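Side-chain contacts in aminotransferase, class V family protein (Trichomonas vaginalis, PDB 5F8V), which probably catalyses the pyridoxal-phosphate-dependent transfer of an amino group between O-phospho-L-serine and 2-oxoglutarate, the second step of serine biosynthesis from 3-phosphoglycerate: residues Ala11-Val16 with Gly205-Ser210; Ala26-Trp31 with Pro247-Tyr252; Ser83-Asn88 with Cys195-Ala200; Tyr98-Thr103 with Lys107-Cys112; Lys259-Lys264 with Ala268-Leu273. One frame throughout, in Å; residues are numbered along the deposited sequence.

Contact 1: Ala11-Val16 with Gly205-Ser210; sequences AGPAAV and GLAGMS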
# COMPACT_ATOMS: atom_id res chain seq x y z
N ALA A 11 5.31 -16.82 8.18
CA ALA A 11 6.38 -15.84 8.27
C ALA A 11 5.93 -14.43 7.88
O ALA A 11 6.57 -13.47 8.26
CB ALA A 11 7.55 -16.27 7.41
N GLY A 12 4.86 -14.31 7.11
CA GLY A 12 4.41 -13.00 6.63
C GLY A 12 3.50 -13.08 5.40
O GLY A 12 3.93 -13.65 4.40
N PRO A 13 2.28 -12.53 5.43
CA PRO A 13 1.65 -11.94 6.60
C PRO A 13 1.41 -12.94 7.72
O PRO A 13 1.37 -14.16 7.49
CB PRO A 13 0.32 -11.40 6.05
CG PRO A 13 0.61 -11.11 4.63
CD PRO A 13 1.58 -12.16 4.19
N ALA A 14 1.29 -12.43 8.93
CA ALA A 14 1.45 -13.22 10.14
C ALA A 14 0.27 -13.08 11.09
O ALA A 14 -0.61 -12.25 10.88
CB ALA A 14 2.73 -12.82 10.84
N ALA A 15 0.30 -13.89 12.15
CA ALA A 15 -0.72 -13.89 13.20
C ALA A 15 -0.88 -12.52 13.83
O ALA A 15 0.09 -11.78 14.01
CB ALA A 15 -0.37 -14.92 14.27
N VAL A 16 -2.13 -12.19 14.14
CA VAL A 16 -2.51 -10.91 14.71
C VAL A 16 -3.26 -11.21 16.02
O VAL A 16 -3.81 -12.30 16.17
CB VAL A 16 -3.34 -10.12 13.65
CG1 VAL A 16 -4.41 -9.24 14.24
CG2 VAL A 16 -2.39 -9.30 12.78
N GLY A 205 0.40 -5.75 11.44
CA GLY A 205 -0.89 -5.90 10.77
C GLY A 205 -0.92 -6.12 9.27
O GLY A 205 -0.50 -7.17 8.79
N LEU A 206 -1.43 -5.14 8.54
CA LEU A 206 -1.78 -5.33 7.13
C LEU A 206 -0.59 -5.18 6.22
O LEU A 206 0.18 -4.24 6.38
CB LEU A 206 -2.83 -4.33 6.66
CG LEU A 206 -4.28 -4.78 6.82
CD1 LEU A 206 -4.77 -4.61 8.25
CD2 LEU A 206 -5.14 -3.98 5.85
N ALA A 207 -0.49 -6.09 5.25
CA ALA A 207 0.44 -5.91 4.14
C ALA A 207 -0.01 -4.74 3.29
O ALA A 207 -1.20 -4.44 3.21
CB ALA A 207 0.52 -7.17 3.30
N GLY A 208 0.96 -4.09 2.65
CA GLY A 208 0.72 -2.90 1.82
C GLY A 208 1.21 -1.60 2.44
O GLY A 208 1.17 -0.56 1.78
N MET A 209 1.68 -1.66 3.70
CA MET A 209 2.08 -0.48 4.46
C MET A 209 3.38 -0.71 5.21
O MET A 209 3.63 -1.81 5.72
CB MET A 209 0.97 -0.09 5.46
CG MET A 209 1.23 1.19 6.25
SD MET A 209 2.08 0.95 7.83
CE MET A 209 0.72 0.36 8.82
N SER A 210 4.20 0.34 5.29
CA SER A 210 5.45 0.33 6.05
C SER A 210 5.55 1.54 6.98
O SER A 210 5.01 2.61 6.67
CB SER A 210 6.67 0.34 5.12
OG SER A 210 6.68 -0.76 4.23
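Val-16 meets Gly-205 through one of its two methyl branches. Its CB still stands 5.7 Å from Gly-205 CA. From there CG2 reaches inward to 4.2 Å from Gly-205 CA, whereas CG1 diverges and stays 6.0 Å from that same CA. The first torsion of Val-16, 147°, lies away from a staggered value, and it is this rotation that hands the approach to CG2 alone. Gly-205 offers a bare alpha carbon with no side chain between it and the methyl, and its positive phi of 117° suits a glycine. The second touch lies three residues earlier in the loop, where the pyrrolidine ring of Pro-13 points its CG corner at the methyl of Ala-207, with Pro-13 CG and Ala-207 CB 4.2 Å apart. The Gly-12 to Pro-13 peptide is cis. Both touches are van der Waals distances between carbons, and together the segments bury only 120 Å². Other residues surround this small interface: Pro-13 and Ala-207 both pack on Gln-201, and the second subunit closes in with Val-41 against Pro-13, Ile-39 against Val-16 and Pro-246 against Ala-207, while Glu-40 of that subunit accepts a hydrogen bond from Val-16 N. Because Gln-201 directly precedes Lys-202, which carries the pyridoxal phosphate as a Schiff base, this glycine- and alanine-rich meeting of an N-terminal loop with the chain just beyond the cofactor lysine belongs to the subunit-bridging surroundings of a class V aminotransferase active site.

Contact 2: Ala26-Trp31 with Pro247-Tyr252; sequences AEMTNW and PTFAIY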
# COMPACT_ATOMS: atom_id res chain seq x y z
N ALA A 26 -16.21 -5.60 15.29
CA ALA A 26 -17.31 -4.99 16.06
C ALA A 26 -17.66 -3.55 15.66
O ALA A 26 -18.81 -3.15 15.77
CB ALA A 26 -17.02 -5.07 17.55
N GLU A 27 -16.67 -2.77 15.21
CA GLU A 27 -16.91 -1.39 14.76
C GLU A 27 -16.82 -1.22 13.23
O GLU A 27 -16.67 -0.09 12.74
CB GLU A 27 -15.95 -0.44 15.50
CG GLU A 27 -14.49 -0.46 15.04
CD GLU A 27 -13.52 0.16 16.05
OE1 GLU A 27 -12.30 0.03 15.83
OE2 GLU A 27 -13.95 0.77 17.05
N MET A 28 -16.97 -2.31 12.48
CA MET A 28 -16.73 -2.32 11.03
C MET A 28 -17.70 -1.46 10.24
O MET A 28 -17.32 -0.88 9.23
CB MET A 28 -16.74 -3.76 10.50
CG MET A 28 -16.52 -3.94 8.99
SD MET A 28 -14.95 -3.30 8.37
CE MET A 28 -13.83 -4.43 9.17
N THR A 29 -18.96 -1.39 10.68
CA THR A 29 -19.99 -0.59 10.00
C THR A 29 -20.15 0.81 10.59
O THR A 29 -20.71 1.70 9.94
CB THR A 29 -21.36 -1.30 10.01
OG1 THR A 29 -21.93 -1.25 11.32
CG2 THR A 29 -21.23 -2.74 9.56
N ASN A 30 -19.66 1.02 11.81
CA ASN A 30 -19.75 2.31 12.47
C ASN A 30 -18.59 2.54 13.41
O ASN A 30 -18.56 2.01 14.53
CB ASN A 30 -21.09 2.43 13.21
CG ASN A 30 -21.47 3.87 13.48
OD1 ASN A 30 -20.61 4.70 13.79
ND2 ASN A 30 -22.76 4.18 13.36
N TRP A 31 -17.63 3.34 12.95
CA TRP A 31 -16.39 3.61 13.68
C TRP A 31 -16.54 4.87 14.54
O TRP A 31 -16.86 5.94 14.03
CB TRP A 31 -15.24 3.76 12.69
CG TRP A 31 -13.95 4.13 13.32
CD1 TRP A 31 -13.30 3.46 14.32
CD2 TRP A 31 -13.13 5.25 13.00
NE1 TRP A 31 -12.14 4.10 14.64
CE2 TRP A 31 -12.00 5.21 13.84
CE3 TRP A 31 -13.25 6.30 12.07
CZ2 TRP A 31 -10.99 6.17 13.78
CZ3 TRP A 31 -12.24 7.26 12.01
CH2 TRP A 31 -11.13 7.19 12.86
N PRO A 247 -2.70 4.79 3.50
CA PRO A 247 -3.43 3.52 3.61
C PRO A 247 -4.16 3.43 4.95
O PRO A 247 -3.67 2.82 5.89
CB PRO A 247 -2.33 2.48 3.47
CG PRO A 247 -1.11 3.15 4.03
CD PRO A 247 -1.25 4.61 3.69
N THR A 248 -5.34 4.05 5.00
CA THR A 248 -6.00 4.37 6.27
C THR A 248 -6.35 3.14 7.12
O THR A 248 -6.08 3.11 8.32
CB THR A 248 -7.27 5.23 6.05
OG1 THR A 248 -8.11 4.61 5.09
CG2 THR A 248 -6.92 6.62 5.55
N PHE A 249 -6.91 2.10 6.49
CA PHE A 249 -7.26 0.90 7.25
C PHE A 249 -6.03 0.23 7.87
O PHE A 249 -6.10 -0.28 8.99
CB PHE A 249 -8.05 -0.10 6.40
CG PHE A 249 -8.70 -1.19 7.21
CD1 PHE A 249 -8.08 -2.43 7.37
CD2 PHE A 249 -9.92 -0.98 7.83
CE1 PHE A 249 -8.68 -3.43 8.13
CE2 PHE A 249 -10.53 -1.98 8.59
CZ PHE A 249 -9.91 -3.20 8.74
N ALA A 250 -4.90 0.26 7.17
CA ALA A 250 -3.66 -0.31 7.69
C ALA A 250 -3.16 0.45 8.92
O ALA A 250 -2.67 -0.15 9.88
CB ALA A 250 -2.60 -0.36 6.61
N ILE A 251 -3.29 1.78 8.88
CA ILE A 251 -2.81 2.64 9.97
C ILE A 251 -3.70 2.48 11.19
O ILE A 251 -3.20 2.30 12.30
CB ILE A 251 -2.73 4.13 9.53
CG1 ILE A 251 -1.64 4.30 8.45
CG2 ILE A 251 -2.41 5.04 10.71
CD1 ILE A 251 -1.88 5.47 7.52
N TYR A 252 -5.01 2.57 10.97
CA TYR A 252 -6.03 2.28 12.00
C TYR A 252 -5.78 0.92 12.66
O TYR A 252 -5.84 0.80 13.89
CB TYR A 252 -7.44 2.34 11.37
CG TYR A 252 -8.49 1.44 12.00
CD1 TYR A 252 -9.28 1.89 13.05
CD2 TYR A 252 -8.72 0.15 11.51
CE1 TYR A 252 -10.25 1.08 13.61
CE2 TYR A 252 -9.68 -0.67 12.08
CZ TYR A 252 -10.45 -0.20 13.12
OH TYR A 252 -11.40 -1.02 13.68
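Glu-27 and Tyr-252 approach from opposite directions, and the phenol OH donates to Glu-27 OE1 at 2.6 Å. The oxygen receives it on its anti lone pair, away from OE2, and lies at the edge of the tyrosine ring near its plane. The carboxylate plane is turned 50° from that ring. Two further contacts complete the first shell. Tyr-252 presents its edge to the face of the five-membered ring of Trp-31 in an offset edge-to-face pair, with centroids 5.3 Å apart and planes at 85°; the nearest atoms are Trp-31 NE1 and Tyr-252 CE1, 3.7 Å apart. Separately, the bent chain of Met-28 brings its CE to 4.1 Å from Phe-249 CZ, crossing that side chain at about a right angle. Glu-27 reaches the phenol because its chain runs extended beyond a CG set between the backbone N and carbonyl carbon (chi1 74°). In the next shell His-256 NE2 shares a hydrogen bond with Glu-27 OE1, and its ring meets Tyr-252 edge-to-face. Phe-249 stacks on Phe-249 of the second subunit, and Met-28 packs on Met-28 of that subunit, which places the Met-28/Phe-249 part of the contact at the dimer interface. With one carboxylate oxygen gripped by both a phenol and an imidazole, the glutamate is probably held in its anionic form, as a polar clasp within otherwise apolar and aromatic packing.

Contact 3: Ser83-Asn88 with Cys195-Ala200; sequences SAIPFN and CIFACA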
# COMPACT_ATOMS: atom_id res chain seq x y z
N SER A 83 14.33 0.49 -2.48
CA SER A 83 14.56 1.44 -3.56
C SER A 83 14.67 2.87 -3.04
O SER A 83 15.59 3.60 -3.43
CB SER A 83 13.43 1.37 -4.58
OG SER A 83 13.21 0.04 -5.00
N ALA A 84 13.76 3.25 -2.15
CA ALA A 84 13.70 4.62 -1.64
C ALA A 84 14.90 5.01 -0.79
O ALA A 84 15.30 6.17 -0.80
CB ALA A 84 12.40 4.85 -0.87
N ILE A 85 15.50 4.06 -0.08
CA ILE A 85 16.63 4.35 0.80
C ILE A 85 17.79 5.07 0.06
O ILE A 85 18.16 6.18 0.47
CB ILE A 85 17.13 3.08 1.57
CG1 ILE A 85 16.10 2.62 2.62
CG2 ILE A 85 18.50 3.31 2.21
CD1 ILE A 85 15.75 3.60 3.73
N PRO A 86 18.34 4.47 -1.01
CA PRO A 86 19.42 5.18 -1.71
C PRO A 86 19.00 6.49 -2.39
O PRO A 86 19.77 7.45 -2.35
CB PRO A 86 19.93 4.15 -2.73
CG PRO A 86 18.84 3.13 -2.85
CD PRO A 86 18.18 3.10 -1.51
N PHE A 87 17.81 6.54 -2.99
CA PHE A 87 17.27 7.80 -3.52
C PHE A 87 17.36 8.92 -2.49
O PHE A 87 17.79 10.03 -2.82
CB PHE A 87 15.80 7.67 -3.97
CG PHE A 87 15.63 7.17 -5.36
CD1 PHE A 87 16.03 7.96 -6.45
CD2 PHE A 87 15.06 5.92 -5.61
CE1 PHE A 87 15.87 7.49 -7.74
CE2 PHE A 87 14.90 5.46 -6.91
CZ PHE A 87 15.30 6.25 -7.97
N ASN A 88 16.98 8.60 -1.25
CA ASN A 88 16.85 9.57 -0.16
C ASN A 88 18.12 9.90 0.63
O ASN A 88 18.24 11.01 1.14
CB ASN A 88 15.76 9.12 0.83
CG ASN A 88 14.36 9.41 0.35
OD1 ASN A 88 13.84 10.51 0.56
ND2 ASN A 88 13.71 8.43 -0.29
N CYS A 195 18.14 5.75 9.80
CA CYS A 195 16.79 5.33 9.40
C CYS A 195 16.45 3.91 9.86
O CYS A 195 17.28 3.02 9.78
CB CYS A 195 16.64 5.44 7.89
SG CYS A 195 15.03 4.91 7.23
N ILE A 196 15.23 3.73 10.35
CA ILE A 196 14.68 2.41 10.63
C ILE A 196 13.41 2.29 9.84
O ILE A 196 12.62 3.25 9.76
CB ILE A 196 14.42 2.20 12.14
CG1 ILE A 196 15.74 1.97 12.87
CG2 ILE A 196 13.48 1.03 12.40
CD1 ILE A 196 15.66 2.09 14.38
N PHE A 197 13.19 1.12 9.26
CA PHE A 197 11.93 0.83 8.59
C PHE A 197 11.46 -0.60 8.81
O PHE A 197 12.25 -1.49 9.14
CB PHE A 197 12.00 1.18 7.09
CG PHE A 197 12.81 0.22 6.27
CD1 PHE A 197 14.20 0.30 6.26
CD2 PHE A 197 12.18 -0.74 5.47
CE1 PHE A 197 14.95 -0.57 5.49
CE2 PHE A 197 12.93 -1.63 4.71
CZ PHE A 197 14.31 -1.54 4.71
N ALA A 198 10.15 -0.78 8.63
CA ALA A 198 9.49 -2.06 8.82
C ALA A 198 8.18 -2.10 8.05
O ALA A 198 7.36 -1.19 8.18
CB ALA A 198 9.22 -2.31 10.29
N CYS A 199 7.99 -3.14 7.24
CA CYS A 199 6.68 -3.42 6.65
C CYS A 199 5.77 -3.91 7.77
O CYS A 199 6.25 -4.46 8.75
CB CYS A 199 6.81 -4.46 5.54
SG CYS A 199 7.39 -6.09 6.09
N ALA A 200 4.47 -3.67 7.65
CA ALA A 200 3.53 -3.99 8.73
C ALA A 200 3.20 -5.48 8.94
O ALA A 200 2.83 -5.87 10.05
CB ALA A 200 2.24 -3.19 8.58
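Ile-85 and Cys-195 mark the closest approach of a helix to a strand, with their CA atoms 8.7 Å apart. The helix is kinked here, because Pro-86 has no N-H to give to the preceding turn. On the strand side, residues alternate: Cys-195 and Phe-197 direct their side chains at the helix, while Ile-196 between them points away. Ile-85 carries the whole contact from the helical side. Its terminal CD1 lies 3.8 Å from Cys-195 SG, and the methylene behind it, CG1, is 4.4 Å from Phe-197 CE1, reaching that ring obliquely. CG1 lies anti to the carbonyl carbon (chi1 -69°), and a turn at chi2 (-60°) brings CD1 to the sulfur. The interaction is apolar, and 96 Å² is buried in all. Close by, Asn-88 folds back over its own helix: ND2 gives a nearly straight bond to Ala-84 O, 2.8 Å long with an N-H...O angle of 168°, coming from above the carbonyl plane. Ala-84 O also accepts from Asn-88 N at 3.0 Å. The same amide bonds Met-231 O through ND2, and Arg-234 and Tyr-233 N through OD1. Beyond the pair, Ile-85 and Cys-195 both pack on Ile-175 of strand 174-177, and Ile-85 also touches Tyr-150 of strand 148-154. Helix 78-89 thus lies across three parallel strands of the central sheet.

Contact 4: Tyr98-Thr103 with Lys107-Cys112; sequences YLCTGT and KAFDEC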
# COMPACT_ATOMS: atom_id res chain seq x y z
N TYR A 98 26.60 -1.98 2.61
CA TYR A 98 25.56 -2.98 2.87
C TYR A 98 26.20 -4.20 3.52
O TYR A 98 27.12 -4.78 2.96
CB TYR A 98 24.87 -3.37 1.56
CG TYR A 98 23.87 -2.34 1.08
CD1 TYR A 98 22.51 -2.51 1.33
CD2 TYR A 98 24.28 -1.19 0.42
CE1 TYR A 98 21.58 -1.57 0.92
CE2 TYR A 98 23.35 -0.23 0.00
CZ TYR A 98 22.01 -0.43 0.26
OH TYR A 98 21.07 0.48 -0.13
N LEU A 99 25.75 -4.56 4.72
CA LEU A 99 26.15 -5.82 5.35
C LEU A 99 25.05 -6.83 5.04
O LEU A 99 23.91 -6.67 5.47
CB LEU A 99 26.33 -5.68 6.86
CG LEU A 99 26.62 -6.98 7.63
CD1 LEU A 99 28.03 -7.46 7.40
CD2 LEU A 99 26.35 -6.81 9.12
N CYS A 100 25.41 -7.88 4.30
CA CYS A 100 24.46 -8.90 3.86
C CYS A 100 24.61 -10.14 4.72
O CYS A 100 25.54 -10.92 4.56
CB CYS A 100 24.69 -9.22 2.39
SG CYS A 100 24.52 -7.80 1.28
N THR A 101 23.69 -10.32 5.67
CA THR A 101 23.70 -11.47 6.57
C THR A 101 22.73 -12.57 6.15
O THR A 101 22.73 -13.65 6.73
CB THR A 101 23.36 -11.04 8.01
OG1 THR A 101 22.09 -10.38 8.02
CG2 THR A 101 24.44 -10.11 8.57
N GLY A 102 21.89 -12.30 5.16
CA GLY A 102 20.89 -13.25 4.70
C GLY A 102 20.18 -12.75 3.46
O GLY A 102 20.69 -11.88 2.75
N THR A 103 18.99 -13.28 3.22
CA THR A 103 18.27 -13.01 1.97
C THR A 103 17.79 -11.56 1.82
O THR A 103 17.93 -11.00 0.76
CB THR A 103 17.08 -13.98 1.81
OG1 THR A 103 17.57 -15.32 1.89
CG2 THR A 103 16.36 -13.78 0.50
N LYS A 107 18.94 -8.79 -0.81
CA LYS A 107 17.96 -8.16 -1.71
C LYS A 107 18.07 -6.64 -1.70
O LYS A 107 17.99 -6.00 -2.75
CB LYS A 107 16.51 -8.57 -1.37
CG LYS A 107 16.08 -10.00 -1.74
CD LYS A 107 16.54 -10.48 -3.11
CE LYS A 107 15.94 -9.69 -4.27
NZ LYS A 107 16.90 -9.55 -5.41
N ALA A 108 18.24 -6.05 -0.53
CA ALA A 108 18.37 -4.58 -0.43
C ALA A 108 19.64 -4.09 -1.13
O ALA A 108 19.62 -3.12 -1.89
CB ALA A 108 18.35 -4.15 1.03
N PHE A 109 20.74 -4.80 -0.88
CA PHE A 109 22.00 -4.56 -1.57
C PHE A 109 21.84 -4.64 -3.09
O PHE A 109 22.30 -3.74 -3.80
CB PHE A 109 23.06 -5.55 -1.07
CG PHE A 109 24.31 -5.62 -1.92
CD1 PHE A 109 24.54 -6.72 -2.75
CD2 PHE A 109 25.27 -4.61 -1.86
CE1 PHE A 109 25.70 -6.80 -3.51
CE2 PHE A 109 26.43 -4.69 -2.63
CZ PHE A 109 26.64 -5.79 -3.46
N ASP A 110 21.17 -5.69 -3.57
CA ASP A 110 21.01 -5.91 -5.02
C ASP A 110 20.18 -4.81 -5.69
O ASP A 110 20.46 -4.44 -6.84
CB ASP A 110 20.37 -7.27 -5.31
CG ASP A 110 21.29 -8.45 -4.99
OD1 ASP A 110 22.53 -8.30 -4.95
OD2 ASP A 110 20.76 -9.55 -4.77
N GLU A 111 19.16 -4.29 -5.00
CA GLU A 111 18.35 -3.21 -5.56
C GLU A 111 19.15 -1.91 -5.70
O GLU A 111 19.07 -1.25 -6.74
CB GLU A 111 17.05 -3.02 -4.75
CG GLU A 111 16.19 -1.81 -5.11
CD GLU A 111 15.62 -1.81 -6.52
OE1 GLU A 111 15.94 -2.69 -7.35
OE2 GLU A 111 14.82 -0.90 -6.82
N CYS A 112 19.94 -1.58 -4.68
CA CYS A 112 20.84 -0.42 -4.76
C CYS A 112 21.89 -0.59 -5.89
O CYS A 112 22.13 0.34 -6.66
CB CYS A 112 21.53 -0.17 -3.43
SG CYS A 112 22.40 1.42 -3.35
O HOH W 1 18.73 -0.69 -0.69
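Tyr-98 lays a face of its ring over the backbone of Phe-109, whose CA sits 4.0 Å from the ring centroid and 27° off the normal, a CH-pi contact. Phe-109 returns the contact, its CD2 lying 3.7 Å from Tyr-98 CB. Two cysteines extend this centre. Cys-100 SG rests 3.6 Å from Phe-109 CB, while Cys-112 brings CB to 3.7 Å from Tyr-98 CZ and, with its sulfur anti to the backbone N (chi1 -168°), SG to 3.9 Å from Tyr-98 CE2. Both sulfurs make sulfur-aromatic contacts in oblique positions. Outward, the phenol becomes polar: Tyr-98 OH donates to a water at 2.7 Å, that water donates to Ala-108 O at 2.9 Å, and the hydroxyl also bonds with Tyr-150 OH. At the far edge Lys-107 N gives Thr-103 O a helical bond of 2.9 Å, in the first turn after the N-cap Gly-102, and Thr-103 OG1 bonds to Gln-160. Phe-109 and Cys-112 continue onto Val-122 of strand 121-124. Strand 95-98, helix 103-115 and the adjacent parallel strand 121-124 form a beta-alpha-beta crossover, and this contact packs its helix back on the end of its first strand.

Contact 5: Lys259-Lys264 with Ala268-Leu273; sequences KWIEEK and AAMDAL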
# COMPACT_ATOMS: atom_id res chain seq x y z
N LYS A 259 -1.96 -0.30 20.73
CA LYS A 259 -2.71 -0.31 21.99
C LYS A 259 -2.58 -1.68 22.66
O LYS A 259 -2.29 -1.77 23.85
CB LYS A 259 -4.19 -0.01 21.76
CG LYS A 259 -4.52 1.37 21.21
CD LYS A 259 -5.94 1.40 20.68
CE LYS A 259 -6.28 2.73 20.04
NZ LYS A 259 -7.57 2.69 19.29
N TRP A 260 -2.80 -2.74 21.90
CA TRP A 260 -2.67 -4.09 22.44
C TRP A 260 -1.28 -4.35 23.06
O TRP A 260 -1.20 -4.94 24.12
CB TRP A 260 -3.01 -5.15 21.39
CG TRP A 260 -2.78 -6.54 21.84
CD1 TRP A 260 -3.64 -7.35 22.54
CD2 TRP A 260 -1.60 -7.31 21.62
NE1 TRP A 260 -3.06 -8.58 22.76
CE2 TRP A 260 -1.81 -8.58 22.20
CE3 TRP A 260 -0.39 -7.06 20.98
CZ2 TRP A 260 -0.85 -9.58 22.17
CZ3 TRP A 260 0.58 -8.07 20.95
CH2 TRP A 260 0.34 -9.31 21.54
N ILE A 261 -0.22 -3.88 22.41
CA ILE A 261 1.14 -4.00 22.94
C ILE A 261 1.28 -3.24 24.26
O ILE A 261 1.90 -3.74 25.20
CB ILE A 261 2.21 -3.50 21.95
CG1 ILE A 261 2.26 -4.41 20.71
CG2 ILE A 261 3.59 -3.48 22.60
CD1 ILE A 261 3.09 -3.86 19.57
N GLU A 262 0.72 -2.03 24.32
CA GLU A 262 0.75 -1.25 25.57
C GLU A 262 0.01 -1.97 26.69
O GLU A 262 0.50 -2.01 27.83
CB GLU A 262 0.18 0.16 25.36
CG GLU A 262 1.07 1.04 24.51
CD GLU A 262 0.53 2.44 24.33
OE1 GLU A 262 -0.66 2.60 23.97
OE2 GLU A 262 1.30 3.40 24.53
N GLU A 263 -1.14 -2.57 26.37
CA GLU A 263 -1.94 -3.33 27.34
C GLU A 263 -1.16 -4.50 27.95
O GLU A 263 -1.35 -4.82 29.12
CB GLU A 263 -3.25 -3.85 26.69
CG GLU A 263 -4.26 -2.76 26.37
CD GLU A 263 -5.37 -3.18 25.41
OE1 GLU A 263 -5.63 -4.39 25.22
OE2 GLU A 263 -6.01 -2.27 24.84
N LYS A 264 -0.29 -5.12 27.14
CA LYS A 264 0.53 -6.26 27.58
C LYS A 264 1.87 -5.88 28.25
O LYS A 264 2.66 -6.78 28.58
CB LYS A 264 0.78 -7.21 26.40
CG LYS A 264 -0.48 -7.76 25.75
CD LYS A 264 -1.27 -8.65 26.70
CE LYS A 264 -2.50 -9.25 26.02
NZ LYS A 264 -3.29 -10.06 26.98
N ALA A 268 9.50 -4.00 26.32
CA ALA A 268 10.34 -4.82 27.19
C ALA A 268 9.60 -6.10 27.59
O ALA A 268 10.21 -7.18 27.68
CB ALA A 268 10.78 -4.03 28.43
N ALA A 269 8.30 -5.99 27.82
CA ALA A 269 7.45 -7.16 28.05
C ALA A 269 7.36 -8.06 26.81
O ALA A 269 7.35 -9.28 26.96
CB ALA A 269 6.06 -6.74 28.49
N MET A 270 7.29 -7.47 25.62
CA MET A 270 7.29 -8.24 24.37
C MET A 270 8.60 -9.03 24.24
O MET A 270 8.60 -10.21 23.89
CB MET A 270 7.12 -7.36 23.12
CG MET A 270 5.76 -6.69 22.87
SD MET A 270 4.22 -7.64 22.96
CE MET A 270 4.67 -9.32 22.56
N ASP A 271 9.71 -8.36 24.52
CA ASP A 271 11.02 -8.99 24.47
C ASP A 271 11.10 -10.21 25.40
O ASP A 271 11.60 -11.25 24.99
CB ASP A 271 12.12 -7.98 24.79
CG ASP A 271 13.51 -8.52 24.55
OD1 ASP A 271 13.72 -9.21 23.53
OD2 ASP A 271 14.39 -8.26 25.39
N ALA A 272 10.58 -10.08 26.62
CA ALA A 272 10.56 -11.20 27.58
C ALA A 272 9.66 -12.35 27.13
O ALA A 272 10.05 -13.52 27.24
CB ALA A 272 10.15 -10.72 28.98
N LEU A 273 8.48 -12.03 26.61
CA LEU A 273 7.55 -13.08 26.14
C LEU A 273 8.07 -13.79 24.89
O LEU A 273 7.95 -15.00 24.76
CB LEU A 273 6.16 -12.51 25.88
CG LEU A 273 5.43 -11.98 27.13
CD1 LEU A 273 4.13 -11.32 26.70
CD2 LEU A 273 5.17 -13.08 28.15
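Met-270 links the two helices, reaching two side chains of segment 259-264 with successive atoms. The purely apolar part comes first: Met-270 CG lies 3.9 Å from the CG2 branch of Ile-261, the two side chains crossing at about a right angle. CG2 is the isoleucine branch set anti to the backbone N. Second comes a Met-aromatic contact. Met-270 SD is 4.2 Å from Trp-260 CZ3 and 5.1 Å from the centroid of the six-membered ring, at 50° from the ring normal, an oblique position. Bends at chi2 and chi3 of Met-270 curl the thioether; the last, -27°, departs from a staggered value. A third kind of contact joins backbone and methyl: Lys-264 O stands 3.4 Å from Ala-269 CB, close packing where the first helix gives way to the short connection. Within segment 259-264, Lys-264 folds its CG over one face of Trp-260, 3.8 Å above the plane toward the rim, and its ammonium has a long, weak ion pair with Glu-19. Charged pairs flank the contact rather than cross it: Glu-262 binds Arg-58, Glu-263 binds Arg-23, and Asp-271 binds Arg-302 as well as Lys-275 of its own helix. Both Ile-261 and Met-270 also pack on Asn-351. The consequence is that two consecutive helices, 248-263 and 267-286, pack at their short connection by dispersion and sulfur-aromatic contacts, while the salt bridges of Glu-262, Glu-263 and Asp-271 lead away from the seam.

In the fold
Contacts 3 and 4 belong to the central sheet and its helices; contact 1 lies in loops, one leading into strand 209-215. Contacts 2 and 5 share helix 248-263, near its start and at its end. Contacts 1 and 3 reach neighbouring strands 209-215 and 193-199 and touch through a probable bond from Ala-200 N to Met-209 O; Ser-83 OG and Glu-111 OE2 probably bond contact 3 to contact 4. Contacts 1 and 3 are wholly buried, sparse and apolar. Contacts 2 and 4 are mostly buried: contact 2 alone has a side-chain hydrogen bond across it, contact 4 mixes sulfur, aromatic and water-mediated links. Contact 5, apolar and Met-aromatic inside with exposed Lys-264 at its rim, alone misses the second subunit.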